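Local coordinates for acetone carboxylase alpha subunit (Xanthobacter autotrophicus Py2, PDB 5M45), which forms the alpha subunit of the multi-subunit enzyme acetone carboxylase and belongs to the hydantoinase B/oxoprolinase family, at residues Q276-T287 / E321-W330; D295-R304 / K600-E610. All coordinates share one frame; numbering follows the deposited sequence.

Interaction 1 of 2, residues Q276-T287 / E321-W330; sequences QARIKAMTIPGT and EMTIRRDGTW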
loop_
_atom_site.group_PDB
_atom_site.type_symbol
_atom_site.label_atom_id
_atom_site.label_comp_id
_atom_site.label_asym_id
_atom_site.label_seq_id
_atom_site.Cartn_x
_atom_site.Cartn_y
_atom_site.Cartn_z
ATOM N N GLN A 276 -10.110 37.509 17.307
ATOM C CA GLN A 276 -10.948 38.036 18.390
ATOM C C GLN A 276 -11.483 39.461 18.063
ATOM O O GLN A 276 -12.675 39.749 18.227
ATOM C CB GLN A 276 -10.166 38.008 19.691
ATOM C CG GLN A 276 -10.955 38.413 20.917
ATOM C CD GLN A 276 -10.063 38.508 22.159
ATOM O OE1 GLN A 276 -8.877 38.932 22.126
ATOM N NE2 GLN A 276 -10.606 38.096 23.253
ATOM N N ALA A 277 -10.601 40.309 17.557
ATOM C CA ALA A 277 -10.973 41.675 17.203
ATOM C C ALA A 277 -11.959 41.715 16.039
ATOM O O ALA A 277 -12.913 42.484 16.065
ATOM C CB ALA A 277 -9.735 42.526 16.879
ATOM N N ARG A 278 -11.730 40.864 15.026
ATOM C CA ARG A 278 -12.622 40.800 13.867
ATOM C C ARG A 278 -14.023 40.275 14.229
ATOM O O ARG A 278 -15.031 40.802 13.739
ATOM C CB ARG A 278 -11.964 40.048 12.710
ATOM C CG ARG A 278 -10.922 40.908 11.976
ATOM C CD ARG A 278 -11.673 41.772 10.993
ATOM N NE ARG A 278 -10.866 42.728 10.255
ATOM C CZ ARG A 278 -11.335 43.425 9.193
ATOM N NH1 ARG A 278 -12.601 43.230 8.676
ATOM N NH2 ARG A 278 -10.506 44.246 8.567
ATOM N N ILE A 279 -14.079 39.285 15.117
ATOM C CA ILE A 279 -15.355 38.783 15.626
ATOM C C ILE A 279 -16.141 39.905 16.318
ATOM O O ILE A 279 -17.313 40.089 16.036
ATOM C CB ILE A 279 -15.174 37.552 16.531
ATOM C CG1 ILE A 279 -14.816 36.357 15.649
ATOM C CG2 ILE A 279 -16.451 37.250 17.319
ATOM C CD1 ILE A 279 -14.477 35.112 16.447
ATOM N N LYS A 280 -15.473 40.673 17.175
ATOM C CA LYS A 280 -16.168 41.775 17.884
ATOM C C LYS A 280 -16.513 42.965 16.996
ATOM O O LYS A 280 -17.457 43.682 17.297
ATOM C CB LYS A 280 -15.354 42.258 19.075
ATOM C CG LYS A 280 -15.092 41.169 20.098
ATOM C CD LYS A 280 -15.066 41.645 21.517
ATOM C CE LYS A 280 -13.788 42.312 21.882
ATOM N NZ LYS A 280 -13.843 42.508 23.359
ATOM N N ALA A 281 -15.770 43.165 15.906
ATOM C CA ALA A 281 -16.056 44.253 14.951
ATOM C C ALA A 281 -17.173 43.926 13.930
ATOM O O ALA A 281 -17.863 44.855 13.482
ATOM C CB ALA A 281 -14.777 44.674 14.221
ATOM N N MET A 282 -17.355 42.635 13.575
ATOM C CA MET A 282 -18.156 42.254 12.423
ATOM C C MET A 282 -19.439 41.472 12.736
ATOM O O MET A 282 -20.375 41.492 11.939
ATOM C CB MET A 282 -17.314 41.400 11.450
ATOM C CG MET A 282 -16.165 42.081 10.734
ATOM S SD MET A 282 -15.156 40.900 9.750
ATOM C CE MET A 282 -16.261 40.611 8.409
ATOM N N THR A 283 -19.482 40.753 13.872
ATOM C CA THR A 283 -20.538 39.794 14.144
ATOM C C THR A 283 -21.493 40.288 15.256
ATOM O O THR A 283 -21.537 41.511 15.547
ATOM C CB THR A 283 -19.965 38.368 14.446
ATOM O OG1 THR A 283 -19.375 38.326 15.758
ATOM C CG2 THR A 283 -18.959 37.931 13.387
ATOM N N ILE A 284 -22.271 39.363 15.849
ATOM C CA ILE A 284 -23.214 39.644 16.921
ATOM C C ILE A 284 -23.163 38.439 17.889
ATOM O O ILE A 284 -23.245 37.289 17.436
ATOM C CB ILE A 284 -24.666 39.775 16.360
ATOM C CG1 ILE A 284 -24.770 40.904 15.324
ATOM C CG2 ILE A 284 -25.662 40.046 17.492
ATOM C CD1 ILE A 284 -26.119 41.017 14.633
ATOM N N PRO A 285 -23.062 38.667 19.215
ATOM C CA PRO A 285 -23.099 37.529 20.125
ATOM C C PRO A 285 -24.453 36.822 20.111
ATOM O O PRO A 285 -25.477 37.474 19.937
ATOM C CB PRO A 285 -22.861 38.171 21.502
ATOM C CG PRO A 285 -23.369 39.579 21.350
ATOM C CD PRO A 285 -23.021 39.951 19.943
ATOM N N GLY A 286 -24.448 35.508 20.313
ATOM C CA GLY A 286 -25.666 34.711 20.227
ATOM C C GLY A 286 -25.444 33.256 19.849
ATOM O O GLY A 286 -24.280 32.792 19.773
ATOM N N THR A 287 -26.547 32.534 19.657
ATOM C CA THR A 287 -26.515 31.150 19.213
ATOM C C THR A 287 -27.120 31.037 17.810
ATOM O O THR A 287 -28.209 31.558 17.580
ATOM C CB THR A 287 -27.247 30.212 20.186
ATOM O OG1 THR A 287 -26.640 30.326 21.463
ATOM C CG2 THR A 287 -27.171 28.769 19.739
ATOM N N GLU A 321 -24.225 23.697 16.150
ATOM C CA GLU A 321 -24.604 24.761 17.078
ATOM C C GLU A 321 -23.390 25.686 17.234
ATOM O O GLU A 321 -22.330 25.278 17.776
ATOM C CB GLU A 321 -25.050 24.197 18.443
ATOM C CG GLU A 321 -25.496 25.279 19.420
ATOM C CD GLU A 321 -25.995 24.752 20.760
ATOM O OE1 GLU A 321 -26.388 25.626 21.561
ATOM O OE2 GLU A 321 -25.945 23.518 21.070
ATOM N N MET A 322 -23.541 26.910 16.753
ATOM C CA MET A 322 -22.449 27.907 16.731
ATOM C C MET A 322 -22.763 28.987 17.806
ATOM O O MET A 322 -23.825 29.585 17.754
ATOM C CB MET A 322 -22.314 28.539 15.316
ATOM C CG MET A 322 -21.364 29.752 15.170
ATOM S SD MET A 322 -21.641 30.671 13.611
ATOM C CE MET A 322 -21.163 29.394 12.392
ATOM N N THR A 323 -21.852 29.209 18.745
ATOM C CA THR A 323 -22.015 30.194 19.824
ATOM C C THR A 323 -20.925 31.276 19.728
ATOM O O THR A 323 -19.747 30.941 19.777
ATOM C CB THR A 323 -21.930 29.519 21.221
ATOM O OG1 THR A 323 -22.875 28.468 21.287
ATOM C CG2 THR A 323 -22.265 30.510 22.353
ATOM N N ILE A 324 -21.319 32.547 19.562
ATOM C CA ILE A 324 -20.390 33.683 19.605
ATOM C C ILE A 324 -20.612 34.342 20.964
ATOM O O ILE A 324 -21.744 34.718 21.299
ATOM C CB ILE A 324 -20.645 34.652 18.428
ATOM C CG1 ILE A 324 -20.386 33.934 17.090
ATOM C CG2 ILE A 324 -19.745 35.890 18.501
ATOM C CD1 ILE A 324 -20.685 34.741 15.847
ATOM N N ARG A 325 -19.536 34.453 21.744
ATOM C CA ARG A 325 -19.566 35.022 23.107
ATOM C C ARG A 325 -19.250 36.529 23.158
ATOM O O ARG A 325 -18.605 37.066 22.270
ATOM C CB ARG A 325 -18.570 34.283 24.027
ATOM C CG ARG A 325 -18.787 32.779 24.100
ATOM C CD ARG A 325 -18.331 32.199 25.437
ATOM N NE ARG A 325 -18.366 30.736 25.442
ATOM C CZ ARG A 325 -17.422 29.934 24.954
ATOM N NH1 ARG A 325 -16.288 30.402 24.431
ATOM N NH2 ARG A 325 -17.626 28.619 24.994
ATOM N N ARG A 326 -19.663 37.170 24.246
ATOM C CA ARG A 326 -19.353 38.572 24.490
ATOM C C ARG A 326 -17.881 38.924 24.474
ATOM O O ARG A 326 -17.520 40.036 24.079
ATOM C CB ARG A 326 -19.947 39.035 25.821
ATOM C CG ARG A 326 -21.455 39.147 25.777
ATOM C CD ARG A 326 -22.011 39.348 27.149
ATOM N NE ARG A 326 -23.473 39.186 27.148
ATOM C CZ ARG A 326 -24.289 39.648 28.086
ATOM N NH1 ARG A 326 -23.800 40.338 29.093
ATOM N NH2 ARG A 326 -25.579 39.474 27.982
ATOM N N ASP A 327 -17.024 37.978 24.879
ATOM C CA ASP A 327 -15.573 38.238 24.910
ATOM C C ASP A 327 -14.873 38.031 23.568
ATOM O O ASP A 327 -13.655 38.173 23.493
ATOM C CB ASP A 327 -14.894 37.450 26.043
ATOM C CG ASP A 327 -14.836 35.931 25.798
ATOM O OD1 ASP A 327 -15.437 35.420 24.820
ATOM O OD2 ASP A 327 -14.183 35.207 26.624
ATOM N N GLY A 328 -15.620 37.696 22.512
ATOM C CA GLY A 328 -15.014 37.509 21.192
ATOM C C GLY A 328 -14.449 36.113 20.910
ATOM O O GLY A 328 -13.834 35.900 19.862
ATOM N N THR A 329 -14.649 35.175 21.841
ATOM C CA THR A 329 -14.416 33.757 21.607
ATOM C C THR A 329 -15.633 33.171 20.890
ATOM O O THR A 329 -16.734 33.723 20.950
ATOM C CB THR A 329 -14.137 32.960 22.920
ATOM O OG1 THR A 329 -15.217 33.082 23.843
ATOM C CG2 THR A 329 -12.841 33.422 23.613
ATOM N N TRP A 330 -15.434 32.032 20.235
ATOM C CA TRP A 330 -16.555 31.317 19.605
ATOM C C TRP A 330 -16.371 29.791 19.621
ATOM O O TRP A 330 -15.270 29.294 19.875
ATOM C CB TRP A 330 -16.905 31.880 18.217
ATOM C CG TRP A 330 -15.987 31.585 17.099
ATOM C CD1 TRP A 330 -14.624 31.526 17.141
ATOM C CD2 TRP A 330 -16.352 31.336 15.740
ATOM N NE1 TRP A 330 -14.125 31.221 15.900
ATOM C CE2 TRP A 330 -15.159 31.106 15.021
ATOM C CE3 TRP A 330 -17.577 31.276 15.053
ATOM C CZ2 TRP A 330 -15.159 30.833 13.659
ATOM C CZ3 TRP A 330 -17.584 30.982 13.701
ATOM C CH2 TRP A 330 -16.370 30.782 13.004
HETATM O O HOH W 1 -12.782 40.557 25.132
HETATM O O HOH W 2 -25.279 28.174 22.443
#
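From helix 257-282, I279 sends its two branches to W330 and I324, with CD1 also touching G328 O. CD1 lies over one face of the W330 indole, 3.8 Å from the centroid of the five-membered ring, in a CH-pi contact, while CG2 packs on CG2 of I324 at 3.8 Å. With chi1 of I279 at -73°, CG2 is anti to the backbone N and CG1 beside it, which splits the branches between these partners. One turn further back, the extended side chain of Q276 donates from NE2 to D327 O (3.1 Å), almost in line with the carbonyl bond; a water joins the same oxygen to K280 NZ. G328 closes the type I turn R325-G328 and lies against the aliphatic part of K280, K280 CG to G328 CA 3.8 Å.

Beyond the helix end, T283 OG1 hydrogen-bonds back to I279 O (2.7 Å), which T283 N approaches from the other face of the carbonyl plane. The chain then enters strand 286-297, where G286 and I324 form an antiparallel hydrogen-bonded pair through two 3.0 Å bonds, G286 N to I324 O and I324 N to G286 O. T287 and T323 are a non-hydrogen-bonded pair, and a water links both hydroxyls to E321 OE1.

The turn is braced by D327, whose OD1 receives T329 N in an Asx turn and also T329 OG1. Helix 401-422 packs on T283 and M322, W330 begins strand 330-333 and bonds through its backbone to E379, and G286 and T287 pair with a strand of another protein's chain, extending the sheet across the interface.

Interaction 2 of 2, residues D295-R304 / K600-E610; sequences DVPYAHEDVR and KRDKQAITTEE
H300 and Q604 stack within a buried loop-to-loop contact, in which the turn after strand 286-297 packs against the connection leaving strand 598-602. Q604 CG sits 3.7 Å above the middle of the H300 imidazole, and the amide continues over the ring's CB side with the two planes 22° apart. A bend at chi2 (58°) folds the amide back, and its NE2 is shared between two carbonyls, P297 O across the contact (3.1 Å) and I606 O in its own loop (2.9 Å), fixing the amide's rotation. On the imidazole, ND1 accepts from D302 N, and NE2 is joined by a water to D602, whose carboxylate also pairs with R559.

I606 packs against both P297 and Y298, with CD1 against P297 CD (3.7 Å) and CG2 near Y298 CE1. On the other flank T608 holds the turn and the residue after it. Its backbone N donates to D302 O (3.2 Å) in a nearly straight bond, and its OG1 accepts from R304 N (3.0 Å).

K600 extends to D302, NZ meeting OD2 at 3.0 Å from above the carboxylate plane, and binds E610 OE2 too; R304 NH2 reaches D302 OD1, and R559 is a further partner of D302. The cations probably offset the closeness of the D302 and E610 carboxylates.

The arrangement joins strands 286-297 and 598-602, of two sheets within the hydantoinase B/oxoprolinase family region: 295-304 contributes an inverse gamma turn centred on P297 and the type I turn H300-V303, 600-610 an Asx turn at D602 and an inverse gamma turn centred on Q604.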
loop_
_atom_site.group_PDB
_atom_site.type_symbol
_atom_site.label_atom_id
_atom_site.label_comp_id
_atom_site.label_asym_id
_atom_site.label_seq_id
_atom_site.Cartn_x
_atom_site.Cartn_y
_atom_site.Cartn_z
ATOM N N ASP A 295 -25.575 12.886 -0.277
ATOM C CA ASP A 295 -25.992 11.517 -0.603
ATOM C C ASP A 295 -24.852 10.547 -0.894
ATOM O O ASP A 295 -23.859 10.946 -1.502
ATOM C CB ASP A 295 -27.000 11.511 -1.764
ATOM C CG ASP A 295 -26.448 12.105 -3.091
ATOM O OD1 ASP A 295 -25.992 13.285 -3.114
ATOM O OD2 ASP A 295 -26.526 11.415 -4.146
ATOM N N VAL A 296 -25.021 9.290 -0.459
ATOM C CA VAL A 296 -24.134 8.171 -0.787
ATOM C C VAL A 296 -24.967 7.001 -1.372
ATOM O O VAL A 296 -25.348 6.081 -0.637
ATOM C CB VAL A 296 -23.335 7.717 0.433
ATOM C CG1 VAL A 296 -22.346 6.620 0.048
ATOM C CG2 VAL A 296 -22.578 8.894 1.058
ATOM N N PRO A 297 -25.224 7.028 -2.714
ATOM C CA PRO A 297 -26.078 6.016 -3.353
ATOM C C PRO A 297 -25.320 4.721 -3.744
ATOM O O PRO A 297 -25.182 4.399 -4.946
ATOM C CB PRO A 297 -26.659 6.758 -4.562
ATOM C CG PRO A 297 -25.642 7.777 -4.918
ATOM C CD PRO A 297 -25.060 8.214 -3.587
ATOM N N TYR A 298 -24.861 3.971 -2.716
ATOM C CA TYR A 298 -24.042 2.775 -2.962
ATOM C C TYR A 298 -24.865 1.523 -3.258
ATOM O O TYR A 298 -24.294 0.486 -3.589
ATOM C CB TYR A 298 -23.030 2.529 -1.821
ATOM C CG TYR A 298 -21.655 3.182 -1.978
ATOM C CD1 TYR A 298 -21.487 4.394 -2.678
ATOM C CD2 TYR A 298 -20.525 2.601 -1.413
ATOM C CE1 TYR A 298 -20.238 4.994 -2.794
ATOM C CE2 TYR A 298 -19.274 3.186 -1.527
ATOM C CZ TYR A 298 -19.129 4.382 -2.219
ATOM O OH TYR A 298 -17.898 4.978 -2.338
ATOM N N ALA A 299 -26.183 1.589 -3.157
ATOM C CA ALA A 299 -27.047 0.447 -3.529
ATOM C C ALA A 299 -27.096 0.182 -5.044
ATOM O O ALA A 299 -27.327 -0.963 -5.447
ATOM C CB ALA A 299 -28.459 0.592 -2.959
ATOM N N HIS A 300 -26.864 1.220 -5.862
ATOM C CA HIS A 300 -27.022 1.125 -7.323
ATOM C C HIS A 300 -26.023 0.090 -7.910
ATOM O O HIS A 300 -24.878 -0.011 -7.446
ATOM C CB HIS A 300 -26.764 2.517 -7.965
ATOM C CG HIS A 300 -27.257 2.660 -9.370
ATOM N ND1 HIS A 300 -26.533 2.249 -10.461
ATOM C CD2 HIS A 300 -28.376 3.239 -9.870
ATOM C CE1 HIS A 300 -27.185 2.538 -11.576
ATOM N NE2 HIS A 300 -28.314 3.124 -11.245
ATOM N N GLU A 301 -26.447 -0.614 -8.950
ATOM C CA GLU A 301 -25.602 -1.632 -9.577
ATOM C C GLU A 301 -24.283 -1.121 -10.192
ATOM O O GLU A 301 -23.343 -1.889 -10.349
ATOM C CB GLU A 301 -26.383 -2.456 -10.616
ATOM C CG GLU A 301 -26.819 -1.671 -11.853
ATOM C CD GLU A 301 -27.268 -2.548 -13.028
ATOM O OE1 GLU A 301 -28.129 -2.046 -13.796
ATOM O OE2 GLU A 301 -26.735 -3.696 -13.210
ATOM N N ASP A 302 -24.199 0.162 -10.541
ATOM C CA ASP A 302 -22.984 0.732 -11.133
ATOM C C ASP A 302 -21.945 1.163 -10.075
ATOM O O ASP A 302 -20.906 1.693 -10.442
ATOM C CB ASP A 302 -23.325 1.888 -12.094
ATOM C CG ASP A 302 -23.961 1.396 -13.409
ATOM O OD1 ASP A 302 -23.982 0.158 -13.631
ATOM O OD2 ASP A 302 -24.401 2.240 -14.248
ATOM N N VAL A 303 -22.232 0.934 -8.779
ATOM C CA VAL A 303 -21.235 1.007 -7.732
ATOM C C VAL A 303 -20.799 -0.443 -7.382
ATOM O O VAL A 303 -21.439 -1.114 -6.552
ATOM C CB VAL A 303 -21.747 1.750 -6.487
ATOM C CG1 VAL A 303 -20.666 1.856 -5.425
ATOM C CG2 VAL A 303 -22.219 3.176 -6.870
ATOM N N ARG A 304 -19.704 -0.893 -7.996
ATOM C CA ARG A 304 -19.249 -2.284 -7.882
ATOM C C ARG A 304 -18.192 -2.410 -6.814
ATOM O O ARG A 304 -17.014 -2.518 -7.118
ATOM C CB ARG A 304 -18.713 -2.809 -9.223
ATOM C CG ARG A 304 -19.872 -2.964 -10.143
ATOM C CD ARG A 304 -19.669 -3.468 -11.560
ATOM N NE ARG A 304 -20.952 -3.058 -12.161
ATOM C CZ ARG A 304 -21.321 -3.140 -13.446
ATOM N NH1 ARG A 304 -20.517 -3.736 -14.347
ATOM N NH2 ARG A 304 -22.530 -2.635 -13.805
ATOM N N LYS A 600 -26.321 6.365 -20.916
ATOM C CA LYS A 600 -26.667 6.419 -19.502
ATOM C C LYS A 600 -26.923 7.890 -19.109
ATOM O O LYS A 600 -25.996 8.713 -19.134
ATOM C CB LYS A 600 -25.551 5.794 -18.659
ATOM C CG LYS A 600 -25.435 4.281 -18.915
ATOM C CD LYS A 600 -24.526 3.595 -17.894
ATOM C CE LYS A 600 -24.388 2.104 -18.179
ATOM N NZ LYS A 600 -23.629 1.421 -17.058
ATOM N N ARG A 601 -28.180 8.221 -18.831
ATOM C CA ARG A 601 -28.601 9.567 -18.451
ATOM C C ARG A 601 -29.509 9.426 -17.225
ATOM O O ARG A 601 -30.672 8.994 -17.366
ATOM C CB ARG A 601 -29.354 10.249 -19.619
ATOM C CG ARG A 601 -30.024 11.578 -19.278
ATOM C CD ARG A 601 -30.805 12.203 -20.429
ATOM N NE ARG A 601 -29.965 12.794 -21.485
ATOM C CZ ARG A 601 -29.347 13.968 -21.429
ATOM N NH1 ARG A 601 -28.647 14.377 -22.468
ATOM N NH2 ARG A 601 -29.387 14.735 -20.343
ATOM N N ASP A 602 -28.985 9.729 -16.039
ATOM C CA ASP A 602 -29.707 9.417 -14.794
ATOM C C ASP A 602 -29.137 10.180 -13.607
ATOM O O ASP A 602 -28.188 10.962 -13.783
ATOM C CB ASP A 602 -29.730 7.887 -14.545
ATOM C CG ASP A 602 -28.351 7.279 -14.356
ATOM O OD1 ASP A 602 -27.382 7.958 -13.986
ATOM O OD2 ASP A 602 -28.211 6.051 -14.564
ATOM N N LYS A 603 -29.697 9.940 -12.404
ATOM C CA LYS A 603 -29.224 10.592 -11.171
ATOM C C LYS A 603 -27.992 9.964 -10.483
ATOM O O LYS A 603 -27.581 10.432 -9.420
ATOM C CB LYS A 603 -30.352 10.687 -10.138
ATOM C CG LYS A 603 -31.516 11.632 -10.508
ATOM C CD LYS A 603 -31.120 13.090 -10.524
ATOM C CE LYS A 603 -30.637 13.645 -9.159
ATOM N NZ LYS A 603 -30.344 15.107 -9.222
ATOM N N GLN A 604 -27.380 8.949 -11.073
ATOM C CA GLN A 604 -26.317 8.220 -10.402
ATOM C C GLN A 604 -24.960 8.943 -10.573
ATOM O O GLN A 604 -24.182 8.663 -11.483
ATOM C CB GLN A 604 -26.292 6.759 -10.916
ATOM C CG GLN A 604 -25.418 5.810 -10.112
ATOM C CD GLN A 604 -25.822 5.730 -8.662
ATOM O OE1 GLN A 604 -26.994 5.827 -8.340
ATOM N NE2 GLN A 604 -24.853 5.538 -7.772
ATOM N N ALA A 605 -24.717 9.906 -9.689
ATOM C CA ALA A 605 -23.554 10.794 -9.801
ATOM C C ALA A 605 -22.268 10.230 -9.194
ATOM O O ALA A 605 -21.229 10.888 -9.226
ATOM C CB ALA A 605 -23.894 12.156 -9.199
ATOM N N ILE A 606 -22.360 9.038 -8.626
ATOM C CA ILE A 606 -21.220 8.243 -8.120
ATOM C C ILE A 606 -21.225 6.869 -8.791
ATOM O O ILE A 606 -22.232 6.156 -8.764
ATOM C CB ILE A 606 -21.302 7.953 -6.605
ATOM C CG1 ILE A 606 -21.330 9.238 -5.837
ATOM C CG2 ILE A 606 -20.075 7.109 -6.179
ATOM C CD1 ILE A 606 -21.531 9.039 -4.327
ATOM N N THR A 607 -20.093 6.515 -9.397
ATOM C CA THR A 607 -19.903 5.206 -10.004
ATOM C C THR A 607 -18.478 4.686 -9.746
ATOM O O THR A 607 -17.600 5.441 -9.339
ATOM C CB THR A 607 -20.153 5.205 -11.531
ATOM O OG1 THR A 607 -19.187 6.033 -12.187
ATOM C CG2 THR A 607 -21.561 5.674 -11.902
ATOM N N THR A 608 -18.279 3.388 -9.975
ATOM C CA THR A 608 -16.947 2.794 -10.065
ATOM C C THR A 608 -16.587 2.637 -11.539
ATOM O O THR A 608 -17.463 2.749 -12.416
ATOM C CB THR A 608 -16.866 1.417 -9.358
ATOM O OG1 THR A 608 -17.868 0.512 -9.873
ATOM C CG2 THR A 608 -17.080 1.615 -7.852
ATOM N N GLU A 609 -15.327 2.349 -11.801
ATOM C CA GLU A 609 -14.783 2.335 -13.161
ATOM C C GLU A 609 -15.568 1.432 -14.147
ATOM O O GLU A 609 -15.996 0.325 -13.793
ATOM C CB GLU A 609 -13.257 2.073 -13.179
ATOM C CG GLU A 609 -12.766 0.659 -12.949
ATOM C CD GLU A 609 -11.210 0.545 -12.920
ATOM O OE1 GLU A 609 -10.685 -0.138 -12.003
ATOM O OE2 GLU A 609 -10.504 1.107 -13.795
ATOM N N GLU A 610 -15.778 1.968 -15.358
ATOM C CA GLU A 610 -16.484 1.271 -16.445
ATOM C C GLU A 610 -15.670 1.433 -17.744
ATOM O O GLU A 610 -15.050 2.477 -17.960
ATOM C CB GLU A 610 -17.910 1.884 -16.525
ATOM C CG GLU A 610 -18.716 1.755 -17.791
ATOM C CD GLU A 610 -20.120 2.340 -17.624
ATOM O OE1 GLU A 610 -20.467 3.384 -18.267
ATOM O OE2 GLU A 610 -20.892 1.782 -16.789
HETATM O O HOH W 3 -29.832 4.513 -13.345
HETATM O O HOH W 4 -19.642 1.086 -12.798
#

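How the interactions relate
Strand 286-297 connects the two contacts: interaction 1 uses its beginning and interaction 2 its end. Their centres are 42 Å apart, on opposite sides of the centre of the chain, and their nearest atoms about 20 Å. Interaction 1 sets the helix end and the start of the strand against strand 313-324 and the turn that follows it; the two strands are neighbours in one sheet. Interaction 2 carries the far end over to strand 598-602, at the margin of a different sheet. Both contacts also border a chain of another protein in the assembly. Interaction 1 is placed near a bound ligand, with the R325 side chain about 9 Å from 3,6,9,12,15-pentaoxaheptadecan-1-ol.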